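Long-range contacts in protein BOLA1, chloroplastic (Arabidopsis thaliana, PDB 4PUG), which may act, alone or with glutaredoxins, as a redox-regulated transcriptional regulator or a factor in iron-sulfur cluster biogenesis, its glutaredoxin heterodimers binding a labile, oxygen-sensitive cluster: residues E12-E17 and H71-E76; E45-V50 and G80-S85; V63-L68 and S88-E93. All coordinates share one frame; numbering follows the deposited sequence.

Contact 1 (E12-E17 and H71-E76); sequences EKLQKE and HLLREE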
loop_
_atom_site.group_PDB
_atom_site.type_symbol
_atom_site.label_atom_id
_atom_site.label_comp_id
_atom_site.label_asym_id
_atom_site.label_seq_id
_atom_site.Cartn_x
_atom_site.Cartn_y
_atom_site.Cartn_z
ATOM N N GLU A 12 -7.388 -4.993 -2.192
ATOM C CA GLU A 12 -8.809 -4.839 -2.484
ATOM C C GLU A 12 -9.175 -3.369 -2.606
ATOM O O GLU A 12 -9.749 -2.947 -3.608
ATOM C CB GLU A 12 -9.665 -5.513 -1.405
ATOM C CG GLU A 12 -11.170 -5.464 -1.674
ATOM C CD GLU A 12 -11.853 -4.262 -1.037
ATOM O OE1 GLU A 12 -11.180 -3.521 -0.291
ATOM O OE2 GLU A 12 -13.062 -4.058 -1.277
ATOM N N LYS A 13 -8.828 -2.595 -1.581
ATOM C CA LYS A 13 -9.110 -1.162 -1.565
ATOM C C LYS A 13 -8.507 -0.418 -2.755
ATOM O O LYS A 13 -9.215 0.276 -3.476
ATOM C CB LYS A 13 -8.627 -0.525 -0.262
ATOM C CG LYS A 13 -8.977 0.944 -0.158
ATOM C CD LYS A 13 -9.687 1.253 1.146
ATOM C CE LYS A 13 -10.336 2.627 1.095
ATOM N NZ LYS A 13 -10.851 3.057 2.426
ATOM N N LEU A 14 -7.203 -0.568 -2.958
ATOM C CA LEU A 14 -6.521 0.131 -4.047
ATOM C C LEU A 14 -7.053 -0.265 -5.421
ATOM O O LEU A 14 -7.334 0.600 -6.256
ATOM C CB LEU A 14 -5.010 -0.097 -3.980
ATOM C CG LEU A 14 -4.321 0.484 -2.747
ATOM C CD1 LEU A 14 -2.847 0.110 -2.724
ATOM C CD2 LEU A 14 -4.499 1.995 -2.701
ATOM N N GLN A 15 -7.200 -1.566 -5.651
ATOM C CA GLN A 15 -7.702 -2.058 -6.928
ATOM C C GLN A 15 -9.116 -1.557 -7.185
ATOM O O GLN A 15 -9.455 -1.193 -8.309
ATOM C CB GLN A 15 -7.668 -3.585 -6.976
ATOM C CG GLN A 15 -7.937 -4.154 -8.349
ATOM C CD GLN A 15 -6.868 -3.769 -9.353
ATOM O OE1 GLN A 15 -5.673 -3.867 -9.072
ATOM N NE2 GLN A 15 -7.292 -3.323 -10.531
ATOM N N LYS A 16 -9.938 -1.528 -6.141
ATOM C CA LYS A 16 -11.309 -1.048 -6.281
ATOM C C LYS A 16 -11.371 0.454 -6.571
ATOM O O LYS A 16 -12.105 0.886 -7.457
ATOM C CB LYS A 16 -12.158 -1.390 -5.047
ATOM C CG LYS A 16 -13.599 -0.901 -5.155
ATOM C CD LYS A 16 -14.524 -1.601 -4.172
ATOM C CE LYS A 16 -14.321 -1.102 -2.754
ATOM N NZ LYS A 16 -15.380 -0.135 -2.354
ATOM N N GLU A 17 -10.596 1.247 -5.839
ATOM C CA GLU A 17 -10.686 2.704 -5.971
ATOM C C GLU A 17 -9.967 3.294 -7.188
ATOM O O GLU A 17 -10.437 4.269 -7.776
ATOM C CB GLU A 17 -10.227 3.405 -4.686
ATOM C CG GLU A 17 -11.171 3.204 -3.512
ATOM C CD GLU A 17 -12.623 3.410 -3.899
ATOM O OE1 GLU A 17 -12.928 4.433 -4.549
ATOM O OE2 GLU A 17 -13.458 2.544 -3.560
ATOM N N HIS A 71 -4.887 8.680 1.917
ATOM C CA HIS A 71 -6.276 8.774 2.338
ATOM C C HIS A 71 -6.970 7.422 2.232
ATOM O O HIS A 71 -7.710 7.023 3.130
ATOM C CB HIS A 71 -7.024 9.808 1.501
ATOM C CG HIS A 71 -8.508 9.777 1.700
ATOM N ND1 HIS A 71 -9.116 10.260 2.839
ATOM C CD2 HIS A 71 -9.502 9.310 0.912
ATOM C CE1 HIS A 71 -10.422 10.097 2.742
ATOM N NE2 HIS A 71 -10.684 9.521 1.581
ATOM N N LEU A 72 -6.728 6.715 1.132
ATOM C CA LEU A 72 -7.325 5.394 0.943
ATOM C C LEU A 72 -6.827 4.372 1.969
ATOM O O LEU A 72 -7.532 3.417 2.293
ATOM C CB LEU A 72 -7.069 4.883 -0.477
ATOM C CG LEU A 72 -7.743 5.681 -1.594
ATOM C CD1 LEU A 72 -7.326 5.151 -2.956
ATOM C CD2 LEU A 72 -9.257 5.642 -1.438
ATOM N N LEU A 73 -5.621 4.578 2.487
ATOM C CA LEU A 73 -5.030 3.627 3.423
ATOM C C LEU A 73 -4.958 4.148 4.857
ATOM O O LEU A 73 -4.178 3.641 5.664
ATOM C CB LEU A 73 -3.634 3.211 2.951
ATOM C CG LEU A 73 -3.569 2.456 1.624
ATOM C CD1 LEU A 73 -2.134 2.089 1.281
ATOM C CD2 LEU A 73 -4.445 1.215 1.671
ATOM N N ARG A 74 -5.775 5.148 5.174
ATOM C CA ARG A 74 -5.746 5.769 6.498
ATOM C C ARG A 74 -6.081 4.788 7.622
ATOM O O ARG A 74 -5.470 4.830 8.689
ATOM C CB ARG A 74 -6.685 6.976 6.553
ATOM C CG ARG A 74 -6.635 7.733 7.871
ATOM C CD ARG A 74 -7.494 8.984 7.818
ATOM N NE ARG A 74 -7.044 9.906 6.778
ATOM C CZ ARG A 74 -7.860 10.625 6.014
ATOM N NH1 ARG A 74 -9.174 10.530 6.169
ATOM N NH2 ARG A 74 -7.363 11.440 5.093
ATOM N N GLU A 75 -7.052 3.911 7.378
ATOM C CA GLU A 75 -7.437 2.907 8.367
ATOM C C GLU A 75 -6.272 1.981 8.697
ATOM O O GLU A 75 -6.046 1.643 9.859
ATOM C CB GLU A 75 -8.631 2.085 7.876
ATOM C CG GLU A 75 -9.004 0.930 8.794
ATOM C CD GLU A 75 -10.195 0.141 8.290
ATOM O OE1 GLU A 75 -10.173 -0.298 7.122
ATOM O OE2 GLU A 75 -11.157 -0.040 9.065
ATOM N N GLU A 76 -5.538 1.572 7.668
ATOM C CA GLU A 76 -4.392 0.692 7.860
ATOM C C GLU A 76 -3.282 1.391 8.641
ATOM O O GLU A 76 -2.641 0.783 9.497
ATOM C CB GLU A 76 -3.866 0.173 6.518
ATOM C CG GLU A 76 -4.904 -0.569 5.677
ATOM C CD GLU A 76 -5.466 -1.801 6.370
ATOM O OE1 GLU A 76 -4.791 -2.355 7.264
ATOM O OE2 GLU A 76 -6.588 -2.220 6.015
HETATM O O HOH W 1 -9.330 3.878 5.332
#
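Leu72 packs against Leu14, Lys13 and Glu17 of the facing helix, and its isobutyl group carries most of the apolar contact. The methyl Leu72 CD1 stands 4.2 Å from Leu14 CD2, while Leu72 CD2 rests 3.7 Å from Glu17 CG, so the glutamate offers its methylenes rather than its carboxylate. The bend of the Glu17 chain at chi2 (-46°) is consistent with this; its carboxylate instead forms a salt bridge one residue back, Lys16 NZ to Glu17 OE2 at 3.5 Å. Deeper in, Leu14 CD2 also meets Leu73 CD2 at 4.4 Å, a looser methyl-to-methyl touch. With CG anti to the backbone N (chi1 -176°) and a bend at chi2, the Lys13 chain runs across to the second segment and lays its methylenes against a carbonyl oxygen, CE 3.1 Å from Leu72 O, where the helix 62-72 ends. The polar link is a water that accepts from Glu75 N at 3.1 Å and, weakly, from Lys13 NZ, joining the ammonium to the start of helix 74-78. Leu14 further touches Leu23 and Ile25 of one strand and Val50 and Ile52 of the next, which places this helix-helix packing over one face of the sheet, the layered alpha/beta arrangement of the BolA fold.

Contact 2 (E45-V50 and G80-S85); sequences ETHFNV and GLHALS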
loop_
_atom_site.group_PDB
_atom_site.type_symbol
_atom_site.label_atom_id
_atom_site.label_comp_id
_atom_site.label_asym_id
_atom_site.label_seq_id
_atom_site.Cartn_x
_atom_site.Cartn_y
_atom_site.Cartn_z
ATOM N N GLU A 45 2.404 -6.962 9.978
ATOM C CA GLU A 45 2.320 -6.275 8.689
ATOM C C GLU A 45 2.484 -4.767 8.863
ATOM O O GLU A 45 1.507 -4.019 8.910
ATOM C CB GLU A 45 1.011 -6.611 7.976
ATOM C CG GLU A 45 0.887 -8.083 7.626
ATOM C CD GLU A 45 -0.425 -8.419 6.950
ATOM O OE1 GLU A 45 -1.449 -8.519 7.657
ATOM O OE2 GLU A 45 -0.434 -8.583 5.711
ATOM N N THR A 46 3.740 -4.334 8.940
ATOM C CA THR A 46 4.069 -2.981 9.374
ATOM C C THR A 46 4.756 -2.132 8.304
ATOM O O THR A 46 4.668 -0.905 8.338
ATOM C CB THR A 46 4.982 -3.017 10.610
ATOM O OG1 THR A 46 6.170 -3.756 10.302
ATOM C CG2 THR A 46 4.275 -3.684 11.779
ATOM N N HIS A 47 5.445 -2.779 7.368
ATOM C CA HIS A 47 6.182 -2.062 6.328
ATOM C C HIS A 47 5.807 -2.519 4.924
ATOM O O HIS A 47 5.922 -3.702 4.594
ATOM C CB HIS A 47 7.690 -2.221 6.521
ATOM C CG HIS A 47 8.225 -1.511 7.724
ATOM N ND1 HIS A 47 7.909 -1.882 9.012
ATOM C CD2 HIS A 47 9.061 -0.452 7.832
ATOM C CE1 HIS A 47 8.524 -1.082 9.864
ATOM N NE2 HIS A 47 9.230 -0.203 9.171
ATOM N N PHE A 48 5.379 -1.576 4.090
ATOM C CA PHE A 48 4.981 -1.909 2.723
ATOM C C PHE A 48 5.518 -0.949 1.662
ATOM O O PHE A 48 5.554 0.268 1.860
ATOM C CB PHE A 48 3.457 -2.008 2.611
ATOM C CG PHE A 48 2.893 -3.301 3.136
ATOM C CD1 PHE A 48 2.792 -4.411 2.312
ATOM C CD2 PHE A 48 2.462 -3.406 4.448
ATOM C CE1 PHE A 48 2.272 -5.602 2.786
ATOM C CE2 PHE A 48 1.942 -4.596 4.931
ATOM C CZ PHE A 48 1.848 -5.696 4.098
ATOM N N ASN A 49 5.939 -1.526 0.540
ATOM C CA ASN A 49 6.246 -0.770 -0.663
ATOM C C ASN A 49 5.128 -1.002 -1.664
ATOM O O ASN A 49 4.847 -2.140 -2.033
ATOM C CB ASN A 49 7.573 -1.222 -1.272
ATOM C CG ASN A 49 8.761 -0.926 -0.380
ATOM O OD1 ASN A 49 8.831 0.127 0.251
ATOM N ND2 ASN A 49 9.705 -1.859 -0.323
ATOM N N VAL A 50 4.481 0.072 -2.096
ATOM C CA VAL A 50 3.342 -0.041 -2.997
ATOM C C VAL A 50 3.580 0.727 -4.293
ATOM O O VAL A 50 3.867 1.928 -4.280
ATOM C CB VAL A 50 2.041 0.466 -2.337
ATOM C CG1 VAL A 50 0.866 0.311 -3.288
ATOM C CG2 VAL A 50 1.777 -0.285 -1.036
ATOM N N GLY A 80 -1.811 -0.547 12.449
ATOM C CA GLY A 80 -0.657 -1.425 12.344
ATOM C C GLY A 80 0.375 -1.077 11.283
ATOM O O GLY A 80 1.534 -1.477 11.388
ATOM N N LEU A 81 -0.038 -0.343 10.254
ATOM C CA LEU A 81 0.879 0.027 9.179
ATOM C C LEU A 81 1.787 1.183 9.595
ATOM O O LEU A 81 1.352 2.333 9.675
ATOM C CB LEU A 81 0.103 0.376 7.907
ATOM C CG LEU A 81 0.892 0.735 6.646
ATOM C CD1 LEU A 81 2.009 -0.264 6.387
ATOM C CD2 LEU A 81 -0.053 0.802 5.457
ATOM N N HIS A 82 3.051 0.868 9.862
ATOM C CA HIS A 82 4.005 1.879 10.297
ATOM C C HIS A 82 4.585 2.670 9.131
ATOM O O HIS A 82 4.612 3.899 9.161
ATOM C CB HIS A 82 5.139 1.253 11.113
ATOM C CG HIS A 82 6.104 2.256 11.666
ATOM N ND1 HIS A 82 5.838 3.002 12.796
ATOM C CD2 HIS A 82 7.329 2.642 11.242
ATOM C CE1 HIS A 82 6.860 3.803 13.044
ATOM N NE2 HIS A 82 7.779 3.604 12.115
ATOM N N ALA A 83 5.047 1.965 8.102
ATOM C CA ALA A 83 5.704 2.623 6.973
ATOM C C ALA A 83 5.117 2.233 5.619
ATOM O O ALA A 83 5.014 1.050 5.284
ATOM C CB ALA A 83 7.200 2.357 7.002
ATOM N N LEU A 84 4.749 3.251 4.846
ATOM C CA LEU A 84 4.160 3.071 3.527
ATOM C C LEU A 84 4.946 3.866 2.490
ATOM O O LEU A 84 4.892 5.096 2.481
ATOM C CB LEU A 84 2.709 3.551 3.539
ATOM C CG LEU A 84 1.969 3.546 2.201
ATOM C CD1 LEU A 84 1.812 2.124 1.703
ATOM C CD2 LEU A 84 0.615 4.230 2.330
ATOM N N SER A 85 5.678 3.166 1.627
ATOM C CA SER A 85 6.431 3.809 0.552
ATOM C C SER A 85 5.630 3.747 -0.743
ATOM O O SER A 85 5.162 2.683 -1.128
ATOM C CB SER A 85 7.783 3.123 0.369
ATOM O OG SER A 85 8.518 3.702 -0.693
#
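His47 and Ala83 face each other as a parallel bridge pair, the imidazole approaching obliquely, with His47 CD2 3.5 Å from Ala83 CB. The His47 and His82 side chains run alongside each other in the same direction, their planes turned by 39° in an oblique pairing. The rotation of the His47 ring is probably fixed by Thr46 OG1, which lies in the ring plane and shares a hydrogen bond with His47 ND1 at 2.9 Å. An alanine in place of His47 would probably leave Thr46 OG1 without this partner and open a gap beside Ala83 CB. Farther along this face, Asn49 OD1 lies 3.2 Å from Ser85 CB.

The other face is apolar. Phe48 and Leu81 cross at about a right angle, Leu81 CD1 meeting the ring edge at Phe48 CD2, 3.7 Å away. Val50 points CG2 at Leu84 CD1, 3.6 Å off.

Between the faces, a parallel ladder binds the strands: Ala83 N to Thr46 O, Phe48 N to Ala83 O, Ser85 N to Phe48 O and Val50 N to Ser85 O, each 2.9 Å and nearly straight. Thr46 O also receives a weak bond from His82 N.

Strand 47-53 is central in the sheet, flanked by the antiparallel strand 22-27, whose Glu26 receives a bond from Asn49 ND2. Helix 6-18 packs on the apolar face, Met10 against Phe48, while on the opposite face the His47 ring meets that of His32.

Contact 3 (V63-L68 and S88-E93); sequences VKRHRL and SKTPSE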
loop_
_atom_site.group_PDB
_atom_site.type_symbol
_atom_site.label_atom_id
_atom_site.label_comp_id
_atom_site.label_asym_id
_atom_site.label_seq_id
_atom_site.Cartn_x
_atom_site.Cartn_y
_atom_site.Cartn_z
ATOM N N VAL A 63 2.038 15.310 -5.036
ATOM C CA VAL A 63 1.478 15.510 -3.702
ATOM C C VAL A 63 0.020 15.054 -3.625
ATOM O O VAL A 63 -0.385 14.424 -2.653
ATOM C CB VAL A 63 1.657 16.970 -3.187
ATOM C CG1 VAL A 63 1.009 17.975 -4.135
ATOM C CG2 VAL A 63 1.116 17.121 -1.762
ATOM N N LYS A 64 -0.751 15.329 -4.672
ATOM C CA LYS A 64 -2.158 14.946 -4.709
ATOM C C LYS A 64 -2.349 13.436 -4.853
ATOM O O LYS A 64 -3.234 12.857 -4.218
ATOM C CB LYS A 64 -2.871 15.673 -5.845
ATOM C CG LYS A 64 -4.325 15.966 -5.578
ATOM C CD LYS A 64 -4.976 16.554 -6.810
ATOM C CE LYS A 64 -6.429 16.133 -6.907
ATOM N NZ LYS A 64 -7.031 16.536 -8.207
ATOM N N ARG A 65 -1.531 12.809 -5.698
ATOM C CA ARG A 65 -1.554 11.357 -5.873
ATOM C C ARG A 65 -1.289 10.673 -4.539
ATOM O O ARG A 65 -2.066 9.831 -4.075
ATOM C CB ARG A 65 -0.484 10.918 -6.881
ATOM C CG ARG A 65 -0.654 11.466 -8.293
ATOM C CD ARG A 65 0.451 10.983 -9.237
ATOM N NE ARG A 65 0.337 11.605 -10.556
ATOM C CZ ARG A 65 1.042 11.251 -11.628
ATOM N NH1 ARG A 65 1.926 10.265 -11.558
ATOM N NH2 ARG A 65 0.855 11.886 -12.777
ATOM N N HIS A 66 -0.176 11.055 -3.922
ATOM C CA HIS A 66 0.219 10.473 -2.646
ATOM C C HIS A 66 -0.769 10.753 -1.516
ATOM O O HIS A 66 -0.976 9.901 -0.651
ATOM C CB HIS A 66 1.631 10.905 -2.256
ATOM C CG HIS A 66 2.704 10.176 -2.991
ATOM N ND1 HIS A 66 3.882 9.785 -2.404
ATOM C CD2 HIS A 66 2.775 9.752 -4.284
ATOM C CE1 HIS A 66 4.640 9.157 -3.287
ATOM N NE2 HIS A 66 3.979 9.129 -4.438
ATOM N N ARG A 67 -1.375 11.937 -1.513
ATOM C CA ARG A 67 -2.400 12.243 -0.515
ATOM C C ARG A 67 -3.620 11.367 -0.731
ATOM O O ARG A 67 -4.273 10.955 0.228
ATOM C CB ARG A 67 -2.828 13.706 -0.595
ATOM C CG ARG A 67 -1.850 14.694 0.001
ATOM C CD ARG A 67 -2.292 16.126 -0.283
ATOM N NE ARG A 67 -3.208 16.635 0.734
ATOM C CZ ARG A 67 -4.532 16.519 0.689
ATOM N NH1 ARG A 67 -5.119 15.906 -0.333
ATOM N NH2 ARG A 67 -5.273 17.018 1.670
ATOM N N LEU A 68 -3.940 11.114 -1.997
ATOM C CA LEU A 68 -5.050 10.234 -2.338
ATOM C C LEU A 68 -4.788 8.829 -1.803
ATOM O O LEU A 68 -5.620 8.258 -1.086
ATOM C CB LEU A 68 -5.269 10.204 -3.851
ATOM C CG LEU A 68 -6.306 9.217 -4.391
ATOM C CD1 LEU A 68 -7.679 9.477 -3.786
ATOM C CD2 LEU A 68 -6.370 9.268 -5.911
ATOM N N SER A 88 3.489 6.181 -7.476
ATOM C CA SER A 88 2.198 6.311 -8.143
ATOM C C SER A 88 2.363 6.905 -9.539
ATOM O O SER A 88 2.740 8.068 -9.685
ATOM C CB SER A 88 1.252 7.168 -7.302
ATOM O OG SER A 88 1.847 8.412 -6.979
ATOM N N LYS A 89 2.089 6.101 -10.565
ATOM C CA LYS A 89 2.316 6.529 -11.944
ATOM C C LYS A 89 1.094 6.317 -12.838
ATOM O O LYS A 89 0.143 5.632 -12.461
ATOM C CB LYS A 89 3.519 5.791 -12.545
ATOM C CG LYS A 89 4.715 5.641 -11.611
ATOM C CD LYS A 89 5.379 6.975 -11.295
ATOM C CE LYS A 89 6.172 7.503 -12.478
ATOM N NZ LYS A 89 7.005 8.676 -12.096
ATOM N N THR A 90 1.132 6.918 -14.025
ATOM C CA THR A 90 0.144 6.658 -15.065
ATOM C C THR A 90 0.734 5.633 -16.033
ATOM O O THR A 90 1.952 5.470 -16.086
ATOM C CB THR A 90 -0.231 7.953 -15.825
ATOM O OG1 THR A 90 0.928 8.487 -16.476
ATOM C CG2 THR A 90 -0.794 8.993 -14.867
ATOM N N PRO A 91 -0.124 4.923 -16.787
ATOM C CA PRO A 91 0.385 3.956 -17.769
ATOM C C PRO A 91 1.316 4.591 -18.800
ATOM O O PRO A 91 2.236 3.927 -19.276
ATOM C CB PRO A 91 -0.887 3.457 -18.455
ATOM C CG PRO A 91 -1.940 3.599 -17.423
ATOM C CD PRO A 91 -1.590 4.844 -16.652
ATOM N N SER A 92 1.075 5.854 -19.140
ATOM C CA SER A 92 1.923 6.566 -20.090
ATOM C C SER A 92 3.314 6.785 -19.508
ATOM O O SER A 92 4.319 6.665 -20.208
ATOM C CB SER A 92 1.296 7.909 -20.467
ATOM O OG SER A 92 0.032 7.727 -21.078
ATOM N N GLU A 93 3.361 7.102 -18.218
ATOM C CA GLU A 93 4.624 7.295 -17.510
ATOM C C GLU A 93 5.385 5.981 -17.337
ATOM O O GLU A 93 6.541 5.976 -16.915
ATOM C CB GLU A 93 4.373 7.934 -16.143
ATOM C CG GLU A 93 3.921 9.387 -16.201
ATOM C CD GLU A 93 3.222 9.835 -14.928
ATOM O OE1 GLU A 93 3.034 8.995 -14.022
ATOM O OE2 GLU A 93 2.856 11.026 -14.837
HETATM O O HOH W 2 5.162 8.375 -7.071
#
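Arg65 lays the start of its side chain over Ser88, its CB 3.4 Å from Ser88 OG, before the extended chain from CG to NE carries the guanidinium on to Glu93. In the alpha/beta BolA fold this joins helix 62-72 to the end of strand 83-89 and the turn after it. The salt bridge is end-on: Arg65 NH1 bonds Glu93 OE1 and Arg65 NH2 bonds Glu93 OE2, both at 3.0 Å. Each oxygen uses its syn lone pair, and the two planes are only 28° apart. NH1 has a second acceptor in Ser88 O, also near the guanidinium plane, and NE is bonded to Met60 O, so several bonds restrain the group's rotation. Glu93 is steadied from its own segment as well. Thr90 N donates to Glu93 OE1 at 2.8 Å from above the carboxylate plane, while Glu93 N returns a bond to Thr90 OG1, which accepts from three residues on in an ST motif. Two donors thus converge on OE1, which would probably favour the charged carboxylate. At the other end, His66 presents its ring edge to Ser88 OG, and a water in the ring plane sits 3.0 Å from His66 NE2 while accepting from Ser88 N at 2.8 Å.

How the contacts relate
From the N terminus, the chain first lays down helix 6-18, which contact 1 ties to residues 71-76 across the 53 residues between. Strand 47-53 follows within that span, and contact 2 closes its loop of 29 residues only beyond helix 74-78, so the two contacts cross. Contact 3 starts on helix 62-72 and ends on the last residues of strand 83-89 and the turn beyond, crossing both. Contacts 1 and 2 meet directly: Leu73 CD1 packs 3.6 Å from Leu84 CD2, and Glu76 O and Leu81 N form a probable hydrogen bond at 2.9 Å. Contact 3 shares helix 62-72 with contact 1 and strand 83-89 with contact 2. Helices 62-72 and 74-78 lie on the chain between the parallel neighbours 47-53 and 83-89, a beta-alpha-beta crossover.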